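GTP-binding protein (Thermus thermophilus, PDB 2DBY) binds guanine nucleotide and is probably an ATPase that associates with the 70S ribosome and its large subunit. Local coordinates at residues V80-H84 against V130-E134; I97-I103 against L199-I205; D139-E144 against L170-Q175. One frame throughout, in Å; residues are numbered along the deposited sequence.

Interaction 1. Residues V80-H84 against V130-E134; sequences VKGAH and VVETE
Glu134 reaches out from helix 124-156 with a bent chain and sets its carboxylate among Val80, Lys81, Gly82 and His84. The chain turns about its CB-CG bond (chi2 -48°) and folds over the loop backbone. Glu134 CG sits 3.3 Å from Val80 O and 3.8 Å from Val80 CG1, and the carboxylate continues past Lys81 toward the imidazole. His84 presents the NE2 edge of its ring, so that Glu134 OE2 lies near the ring plane, 2.7 Å from His84 NE2. The bond is somewhat bent, and the N-H meets the oxygen on its syn side, 19° out of the carboxylate plane, while ring and carboxylate are turned 53° against each other. Gly82 N adds a weak second bond to the same oxygen, Glu134 OE2, at 3.3 Å. A glutamate suits this place because its long arm can span from helix to loop and accept both donors. The loop follows strand 66-75 and leads to helix 91-98, the position of switch II in P-loop GTPases, so the contact fastens part of that region to the helix that runs into the predicted coiled coil. Beside the polar pair lies an apolar one. Val80 CG1 approaches Val131 CG2 to 4.1 Å, the two side chains lying nearly perpendicular; Phe93 touches both valines, and Leu9 packs on Val80 and Val130. Lys81 passes its aliphatic CG by Glu134 OE1 at 3.9 Å, but its extended chain carries NZ away, leaving the opposite charges 6.5 Å apart between Lys81 NZ and Glu134 OE1.

Interaction 2. Residues I97-I103 against L199-I205; sequences IREVAAI and LTAKPVI
Ile103 and Val204 face each other as neighbours in the parallel part of the G-domain sheet, where strand 102-108 runs beside strand 204-209. Ile103 is gripped on both its polar backbone atoms: its N gives a hydrogen bond to Pro203 O at 3.0 Å, and its O accepts one from Ile205 N at 2.8 Å. Branched residues suit such a strand, and Ile103 CB packs against Val204 CG2 at 4.2 Å. Ala102, with only a methyl group, lets Ala281 of helix 270-281 come close; that helix also touches Pro203 and Ile205. Proline, lacking an N-H, fits just before the pairing begins, since there only its carbonyl is used.

Ahead of the two strands the chains are loop and turn, and Lys202 spans from one to the other. Its chain runs out straight and then turns at the last bond (chi4 -73°), which brings NZ to 2.7 Å from Val100 O, almost in line with that carbonyl, with a weak further bond to Arg98 O. A methionine in its place would probably leave Val100 O without its cationic donor and the turn between helix 91-98 and strand 102-108 less firmly held.

The most open side belongs to Arg98, whose exposed chain lies roughly perpendicular to Leu199. Contact there is with carbon alone: Leu199 CD2 touches Arg98 NH1 at 3.3 Å, and Leu199 CD1 lies over one guanidinium face, offset toward its rim.

Interaction 3. Residues D139-E144 against L170-Q175; sequences DLATLE and LYVHLQ
The segments 139-144 and 170-175 are turns of two nearly antiparallel helices, their axes 10.2 Å apart at closest approach and inclined at 154°, forming a helical hairpin of which 139-144 lies in the predicted coiled coil. Leucines fill the buried part, their branched ends being wide enough to bridge this spacing. Leu140 and Leu174 lie alongside, running in opposite senses, with Leu140 CD2 reaching Leu174 CB at 3.5 Å, whereas Leu143 comes at Leu174 roughly perpendicular and touches Leu174 CD2 with its CD1. Leu174 CD2 also rests on Asp139 CB; the carboxylate of Asp139 is engaged elsewhere, by Thr200 OG1 and Leu199 N. Phe192 of helix 187-195 covers Leu143 and Leu170.

Toward the rim Tyr171 takes over. With CG anti to its backbone N (chi1 -164°), the ring is carried across to the other helix, where Leu143 CB meets CD1 of Tyr171 at 3.7 Å and Leu140 CD2 approaches CE1. Its hydroxyl then gives a hydrogen bond to the anti side of the carboxylate, Tyr171 OH to Glu144 OE1 at 2.8 Å, ring and carboxylate planes standing 74° apart. Gln175 NE2 donates weakly to Tyr171 OH and also to a water 2.6 Å away, which in turn donates to Glu144 OE1. A tyrosine suits this border because its ring belongs to the leucines and its hydroxyl to the polar edge. Accepting from both Tyr171 OH and the water, Glu144 OE1 acts purely as an acceptor here, which is consistent with an ionised carboxylate.

Interactions 1 and 3 both use helix 124-156, their centres 15 Å apart and their nearest atoms about 5 Å. Interaction 2 touches each of them through the turn at 199-201. Thr200 CG2 packs on Glu132 OE2 at 3.5 Å, and Asp139 of interaction 3 meets the same turn: Thr200 OG1 lies 2.6 Å from Asp139 OD2 and Leu199 N lies 2.8 Å from Asp139 OD1. Along the chain, interaction 3 is nested inside the loop that interaction 2 closes. Interaction 1 is the nearest to the nucleotide, the side chain of Val80 about 11 Å from GDP, against about 14 Å for Ile103 in interaction 2; interaction 3 lies away from the nucleotide site.

Interaction 1. Residues V80-H84 against V130-E134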
loop_
_atom_site.group_PDB
_atom_site.type_symbol
_atom_site.label_atom_id
_atom_site.label_comp_id
_atom_site.label_asym_id
_atom_site.label_seq_id
_atom_site.Cartn_x
_atom_site.Cartn_y
_atom_site.Cartn_z
ATOM N N VAL A 80 -18.317 7.452 -11.527
ATOM C CA VAL A 80 -18.537 6.199 -10.792
ATOM C C VAL A 80 -19.874 5.476 -11.040
ATOM O O VAL A 80 -19.889 4.305 -11.465
ATOM C CB VAL A 80 -18.418 6.430 -9.259
ATOM C CG1 VAL A 80 -18.581 5.107 -8.510
ATOM C CG2 VAL A 80 -17.059 7.045 -8.924
ATOM N N LYS A 81 -20.985 6.161 -10.774
ATOM C CA LYS A 81 -22.279 5.528 -10.905
ATOM C C LYS A 81 -22.865 5.509 -12.286
ATOM O O LYS A 81 -23.338 6.533 -12.777
ATOM C CB LYS A 81 -23.304 6.154 -9.952
ATOM C CG LYS A 81 -24.597 5.342 -9.892
ATOM C CD LYS A 81 -25.639 5.955 -8.982
ATOM C CE LYS A 81 -26.963 5.178 -9.129
ATOM N NZ LYS A 81 -28.157 5.940 -8.663
ATOM N N GLY A 82 -22.901 4.315 -12.872
ATOM C CA GLY A 82 -23.446 4.170 -14.209
ATOM C C GLY A 82 -24.920 3.769 -14.221
ATOM O O GLY A 82 -25.543 3.534 -13.183
ATOM N N ALA A 83 -25.486 3.700 -15.417
ATOM C CA ALA A 83 -26.889 3.324 -15.583
ATOM C C ALA A 83 -27.052 1.800 -15.738
ATOM O O ALA A 83 -28.163 1.254 -15.584
ATOM C CB ALA A 83 -27.473 4.050 -16.825
ATOM N N HIS A 84 -25.958 1.125 -16.067
ATOM C CA HIS A 84 -25.967 -0.335 -16.279
ATOM C C HIS A 84 -26.917 -0.731 -17.412
ATOM O O HIS A 84 -27.507 -1.821 -17.408
ATOM C CB HIS A 84 -26.338 -1.051 -14.967
ATOM C CG HIS A 84 -25.333 -0.821 -13.882
ATOM N ND1 HIS A 84 -24.171 -1.560 -13.786
ATOM C CD2 HIS A 84 -25.216 0.184 -12.980
ATOM C CE1 HIS A 84 -23.378 -1.008 -12.884
ATOM N NE2 HIS A 84 -23.985 0.052 -12.383
ATOM N N VAL A 130 -21.886 4.223 -2.450
ATOM C CA VAL A 130 -22.019 4.453 -3.888
ATOM C C VAL A 130 -20.894 3.749 -4.630
ATOM O O VAL A 130 -21.134 3.019 -5.587
ATOM C CB VAL A 130 -22.004 5.970 -4.253
ATOM C CG1 VAL A 130 -21.805 6.144 -5.772
ATOM C CG2 VAL A 130 -23.325 6.617 -3.831
ATOM N N VAL A 131 -19.658 3.963 -4.188
ATOM C CA VAL A 131 -18.546 3.310 -4.856
ATOM C C VAL A 131 -18.608 1.803 -4.679
ATOM O O VAL A 131 -18.458 1.056 -5.642
ATOM C CB VAL A 131 -17.186 3.833 -4.321
ATOM C CG1 VAL A 131 -16.031 2.962 -4.847
ATOM C CG2 VAL A 131 -17.011 5.284 -4.761
ATOM N N GLU A 132 -18.847 1.372 -3.447
ATOM C CA GLU A 132 -18.878 -0.049 -3.125
ATOM C C GLU A 132 -19.956 -0.747 -3.943
ATOM O O GLU A 132 -19.745 -1.850 -4.433
ATOM C CB GLU A 132 -19.102 -0.225 -1.626
ATOM C CG GLU A 132 -19.244 -1.654 -1.118
ATOM C CD GLU A 132 -18.030 -2.531 -1.335
ATOM O OE1 GLU A 132 -16.886 -2.017 -1.381
ATOM O OE2 GLU A 132 -18.228 -3.766 -1.428
ATOM N N THR A 133 -21.109 -0.110 -4.095
ATOM C CA THR A 133 -22.186 -0.712 -4.892
ATOM C C THR A 133 -21.737 -0.979 -6.341
ATOM O O THR A 133 -21.970 -2.065 -6.876
ATOM C CB THR A 133 -23.431 0.175 -4.815
ATOM O OG1 THR A 133 -24.005 -0.014 -3.508
ATOM C CG2 THR A 133 -24.462 -0.191 -5.894
ATOM N N GLU A 134 -21.054 -0.021 -6.971
ATOM C CA GLU A 134 -20.574 -0.241 -8.335
ATOM C C GLU A 134 -19.532 -1.381 -8.389
ATOM O O GLU A 134 -19.499 -2.185 -9.334
ATOM C CB GLU A 134 -19.952 1.043 -8.910
ATOM C CG GLU A 134 -20.950 2.220 -9.100
ATOM C CD GLU A 134 -22.240 1.817 -9.816
ATOM O OE1 GLU A 134 -23.289 1.723 -9.135
ATOM O OE2 GLU A 134 -22.207 1.596 -11.049
#

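Interaction 2. Residues I97-I103 against L199-I205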
loop_
_atom_site.group_PDB
_atom_site.type_symbol
_atom_site.label_atom_id
_atom_site.label_comp_id
_atom_site.label_asym_id
_atom_site.label_seq_id
_atom_site.Cartn_x
_atom_site.Cartn_y
_atom_site.Cartn_z
ATOM N N ILE A 97 -9.717 0.987 -11.572
ATOM C CA ILE A 97 -9.680 0.279 -10.275
ATOM C C ILE A 97 -9.022 -1.097 -10.424
ATOM O O ILE A 97 -8.295 -1.572 -9.530
ATOM C CB ILE A 97 -11.121 0.077 -9.697
ATOM C CG1 ILE A 97 -11.641 1.390 -9.141
ATOM C CG2 ILE A 97 -11.105 -0.979 -8.569
ATOM C CD1 ILE A 97 -10.959 1.778 -7.862
ATOM N N ARG A 98 -9.280 -1.756 -11.552
ATOM C CA ARG A 98 -8.698 -3.066 -11.774
ATOM C C ARG A 98 -7.181 -3.030 -11.755
ATOM O O ARG A 98 -6.553 -4.015 -11.391
ATOM C CB ARG A 98 -9.168 -3.648 -13.118
ATOM C CG ARG A 98 -10.651 -3.972 -13.132
ATOM C CD ARG A 98 -11.131 -4.605 -14.444
ATOM N NE ARG A 98 -12.565 -4.893 -14.376
ATOM C CZ ARG A 98 -13.109 -5.767 -13.525
ATOM N NH1 ARG A 98 -12.333 -6.438 -12.680
ATOM N NH2 ARG A 98 -14.426 -5.969 -13.503
ATOM N N GLU A 99 -6.599 -1.898 -12.143
ATOM C CA GLU A 99 -5.132 -1.779 -12.206
ATOM C C GLU A 99 -4.395 -1.442 -10.897
ATOM O O GLU A 99 -3.161 -1.338 -10.901
ATOM C CB GLU A 99 -4.727 -0.734 -13.249
ATOM C CG GLU A 99 -5.265 -0.958 -14.639
ATOM C CD GLU A 99 -4.946 0.218 -15.560
ATOM O OE1 GLU A 99 -5.268 1.382 -15.209
ATOM O OE2 GLU A 99 -4.369 -0.020 -16.641
ATOM N N VAL A 100 -5.105 -1.238 -9.789
ATOM C CA VAL A 100 -4.391 -0.951 -8.542
ATOM C C VAL A 100 -4.586 -2.107 -7.567
ATOM O O VAL A 100 -5.522 -2.885 -7.714
ATOM C CB VAL A 100 -4.869 0.357 -7.884
ATOM C CG1 VAL A 100 -4.476 1.540 -8.796
ATOM C CG2 VAL A 100 -6.385 0.322 -7.666
ATOM N N ALA A 101 -3.702 -2.200 -6.577
ATOM C CA ALA A 101 -3.735 -3.291 -5.591
ATOM C C ALA A 101 -4.554 -3.014 -4.340
ATOM O O ALA A 101 -4.933 -3.937 -3.620
ATOM C CB ALA A 101 -2.312 -3.641 -5.192
ATOM N N ALA A 102 -4.794 -1.742 -4.072
ATOM C CA ALA A 102 -5.583 -1.313 -2.918
ATOM C C ALA A 102 -6.294 -0.025 -3.296
ATOM O O ALA A 102 -5.902 0.653 -4.260
ATOM C CB ALA A 102 -4.674 -1.116 -1.655
ATOM N N ILE A 103 -7.327 0.322 -2.528
ATOM C CA ILE A 103 -8.145 1.493 -2.788
ATOM C C ILE A 103 -8.184 2.386 -1.541
ATOM O O ILE A 103 -8.322 1.891 -0.420
ATOM C CB ILE A 103 -9.608 1.050 -3.117
ATOM C CG1 ILE A 103 -9.608 0.207 -4.396
ATOM C CG2 ILE A 103 -10.516 2.281 -3.215
ATOM C CD1 ILE A 103 -10.967 -0.418 -4.733
ATOM N N LEU A 199 -12.795 -6.952 -7.538
ATOM C CA LEU A 199 -12.583 -5.570 -7.133
ATOM C C LEU A 199 -12.793 -5.355 -5.633
ATOM O O LEU A 199 -12.045 -4.588 -4.995
ATOM C CB LEU A 199 -13.515 -4.651 -7.923
ATOM C CG LEU A 199 -13.372 -4.799 -9.444
ATOM C CD1 LEU A 199 -14.234 -3.717 -10.081
ATOM C CD2 LEU A 199 -11.890 -4.644 -9.926
ATOM N N THR A 200 -13.799 -6.018 -5.068
ATOM C CA THR A 200 -14.089 -5.865 -3.646
ATOM C C THR A 200 -13.193 -6.711 -2.748
ATOM O O THR A 200 -13.358 -6.693 -1.526
ATOM C CB THR A 200 -15.577 -6.168 -3.297
ATOM O OG1 THR A 200 -15.884 -7.516 -3.653
ATOM C CG2 THR A 200 -16.505 -5.219 -4.056
ATOM N N ALA A 201 -12.250 -7.428 -3.353
ATOM C CA ALA A 201 -11.271 -8.214 -2.588
ATOM C C ALA A 201 -10.033 -7.331 -2.301
ATOM O O ALA A 201 -9.203 -7.667 -1.431
ATOM C CB ALA A 201 -10.856 -9.492 -3.376
ATOM N N LYS A 202 -9.894 -6.218 -3.022
ATOM C CA LYS A 202 -8.754 -5.324 -2.782
ATOM C C LYS A 202 -8.884 -4.655 -1.407
ATOM O O LYS A 202 -9.981 -4.247 -0.990
ATOM C CB LYS A 202 -8.673 -4.229 -3.876
ATOM C CG LYS A 202 -8.580 -4.788 -5.307
ATOM C CD LYS A 202 -8.674 -3.675 -6.365
ATOM C CE LYS A 202 -8.731 -4.248 -7.787
ATOM N NZ LYS A 202 -7.418 -4.798 -8.245
ATOM N N PRO A 203 -7.764 -4.538 -0.678
ATOM C CA PRO A 203 -7.822 -3.894 0.642
ATOM C C PRO A 203 -8.294 -2.463 0.448
ATOM O O PRO A 203 -8.000 -1.827 -0.580
ATOM C CB PRO A 203 -6.371 -3.934 1.113
ATOM C CG PRO A 203 -5.845 -5.170 0.459
ATOM C CD PRO A 203 -6.439 -5.138 -0.918
ATOM N N VAL A 204 -8.978 -1.940 1.455
ATOM C CA VAL A 204 -9.495 -0.572 1.375
ATOM C C VAL A 204 -9.099 0.255 2.579
ATOM O O VAL A 204 -9.048 -0.272 3.712
ATOM C CB VAL A 204 -11.047 -0.559 1.317
ATOM C CG1 VAL A 204 -11.562 0.885 1.523
ATOM C CG2 VAL A 204 -11.549 -1.107 -0.016
ATOM N N ILE A 205 -8.774 1.525 2.316
ATOM C CA ILE A 205 -8.474 2.499 3.374
ATOM C C ILE A 205 -9.520 3.607 3.225
ATOM O O ILE A 205 -9.706 4.127 2.136
ATOM C CB ILE A 205 -7.094 3.164 3.165
ATOM C CG1 ILE A 205 -5.979 2.130 3.216
ATOM C CG2 ILE A 205 -6.874 4.268 4.244
ATOM C CD1 ILE A 205 -4.708 2.636 2.517
#

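Interaction 3. Residues D139-E144 against L170-Q175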
loop_
_atom_site.group_PDB
_atom_site.type_symbol
_atom_site.label_atom_id
_atom_site.label_comp_id
_atom_site.label_asym_id
_atom_site.label_seq_id
_atom_site.Cartn_x
_atom_site.Cartn_y
_atom_site.Cartn_z
ATOM N N ASP A 139 -18.316 -7.218 -9.649
ATOM C CA ASP A 139 -17.841 -8.493 -9.099
ATOM C C ASP A 139 -18.888 -9.597 -9.223
ATOM O O ASP A 139 -18.524 -10.767 -9.436
ATOM C CB ASP A 139 -17.471 -8.344 -7.626
ATOM C CG ASP A 139 -16.072 -7.757 -7.425
ATOM O OD1 ASP A 139 -15.333 -7.620 -8.423
ATOM O OD2 ASP A 139 -15.711 -7.461 -6.266
ATOM N N LEU A 140 -20.161 -9.231 -9.076
ATOM C CA LEU A 140 -21.231 -10.243 -9.191
ATOM C C LEU A 140 -21.256 -10.751 -10.627
ATOM O O LEU A 140 -21.400 -11.942 -10.858
ATOM C CB LEU A 140 -22.594 -9.656 -8.780
ATOM C CG LEU A 140 -22.722 -9.435 -7.270
ATOM C CD1 LEU A 140 -23.946 -8.549 -6.940
ATOM C CD2 LEU A 140 -22.880 -10.797 -6.605
ATOM N N ALA A 141 -21.102 -9.849 -11.597
ATOM C CA ALA A 141 -21.061 -10.260 -12.996
ATOM C C ALA A 141 -19.843 -11.161 -13.252
ATOM O O ALA A 141 -19.909 -12.157 -13.972
ATOM C CB ALA A 141 -21.007 -9.012 -13.902
ATOM N N THR A 142 -18.701 -10.801 -12.668
ATOM C CA THR A 142 -17.510 -11.622 -12.828
ATOM C C THR A 142 -17.743 -13.008 -12.247
ATOM O O THR A 142 -17.376 -14.015 -12.857
ATOM C CB THR A 142 -16.318 -10.993 -12.101
ATOM O OG1 THR A 142 -15.985 -9.790 -12.770
ATOM C CG2 THR A 142 -15.097 -11.943 -12.092
ATOM N N LEU A 143 -18.347 -13.054 -11.065
ATOM C CA LEU A 143 -18.605 -14.332 -10.423
ATOM C C LEU A 143 -19.564 -15.183 -11.253
ATOM O O LEU A 143 -19.364 -16.385 -11.382
ATOM C CB LEU A 143 -19.188 -14.124 -9.019
ATOM C CG LEU A 143 -18.129 -13.796 -7.955
ATOM C CD1 LEU A 143 -18.794 -13.238 -6.721
ATOM C CD2 LEU A 143 -17.336 -15.063 -7.639
ATOM N N GLU A 144 -20.591 -14.558 -11.817
ATOM C CA GLU A 144 -21.566 -15.315 -12.619
ATOM C C GLU A 144 -20.837 -15.952 -13.788
ATOM O O GLU A 144 -21.060 -17.124 -14.106
ATOM C CB GLU A 144 -22.697 -14.383 -13.096
ATOM C CG GLU A 144 -23.632 -13.976 -11.927
ATOM C CD GLU A 144 -24.325 -12.624 -12.081
ATOM O OE1 GLU A 144 -24.937 -12.166 -11.088
ATOM O OE2 GLU A 144 -24.261 -12.017 -13.175
ATOM N N LEU A 170 -18.401 -17.016 -2.227
ATOM C CA LEU A 170 -18.271 -15.579 -2.469
ATOM C C LEU A 170 -19.547 -15.044 -3.088
ATOM O O LEU A 170 -19.961 -13.943 -2.785
ATOM C CB LEU A 170 -17.064 -15.316 -3.390
ATOM C CG LEU A 170 -15.714 -15.475 -2.658
ATOM C CD1 LEU A 170 -14.587 -15.705 -3.637
ATOM C CD2 LEU A 170 -15.465 -14.229 -1.805
ATOM N N TYR A 171 -20.182 -15.824 -3.962
ATOM C CA TYR A 171 -21.405 -15.326 -4.591
ATOM C C TYR A 171 -22.512 -15.081 -3.550
ATOM O O TYR A 171 -23.240 -14.100 -3.638
ATOM C CB TYR A 171 -21.875 -16.293 -5.668
ATOM C CG TYR A 171 -22.896 -15.678 -6.603
ATOM C CD1 TYR A 171 -22.548 -14.629 -7.454
ATOM C CD2 TYR A 171 -24.202 -16.170 -6.657
ATOM C CE1 TYR A 171 -23.484 -14.089 -8.347
ATOM C CE2 TYR A 171 -25.130 -15.639 -7.530
ATOM C CZ TYR A 171 -24.766 -14.605 -8.371
ATOM O OH TYR A 171 -25.682 -14.086 -9.250
ATOM N N VAL A 172 -22.633 -15.968 -2.568
ATOM C CA VAL A 172 -23.621 -15.786 -1.501
ATOM C C VAL A 172 -23.326 -14.483 -0.746
ATOM O O VAL A 172 -24.234 -13.686 -0.458
ATOM C CB VAL A 172 -23.543 -16.942 -0.476
ATOM C CG1 VAL A 172 -24.366 -16.609 0.786
ATOM C CG2 VAL A 172 -24.062 -18.212 -1.124
ATOM N N HIS A 173 -22.048 -14.309 -0.411
ATOM C CA HIS A 173 -21.555 -13.149 0.344
ATOM C C HIS A 173 -21.826 -11.830 -0.399
ATOM O O HIS A 173 -22.376 -10.877 0.179
ATOM C CB HIS A 173 -20.044 -13.340 0.567
ATOM C CG HIS A 173 -19.424 -12.377 1.531
ATOM N ND1 HIS A 173 -19.610 -12.455 2.897
ATOM C CD2 HIS A 173 -18.532 -11.376 1.330
ATOM C CE1 HIS A 173 -18.848 -11.553 3.496
ATOM N NE2 HIS A 173 -18.184 -10.884 2.563
ATOM N N LEU A 174 -21.449 -11.769 -1.672
ATOM C CA LEU A 174 -21.666 -10.555 -2.448
ATOM C C LEU A 174 -23.135 -10.257 -2.735
ATOM O O LEU A 174 -23.535 -9.091 -2.778
ATOM C CB LEU A 174 -20.843 -10.580 -3.737
ATOM C CG LEU A 174 -19.423 -10.015 -3.524
ATOM C CD1 LEU A 174 -18.550 -11.032 -2.736
ATOM C CD2 LEU A 174 -18.787 -9.762 -4.893
ATOM N N GLN A 175 -23.943 -11.303 -2.901
ATOM C CA GLN A 175 -25.368 -11.112 -3.131
ATOM C C GLN A 175 -26.005 -10.492 -1.875
ATOM O O GLN A 175 -27.085 -9.919 -1.946
ATOM C CB GLN A 175 -26.045 -12.445 -3.487
ATOM C CG GLN A 175 -25.941 -12.797 -4.972
ATOM C CD GLN A 175 -26.641 -11.783 -5.910
ATOM O OE1 GLN A 175 -27.271 -10.818 -5.469
ATOM N NE2 GLN A 175 -26.513 -12.008 -7.214
HETATM O O HOH W 1 -26.602 -10.347 -9.253
#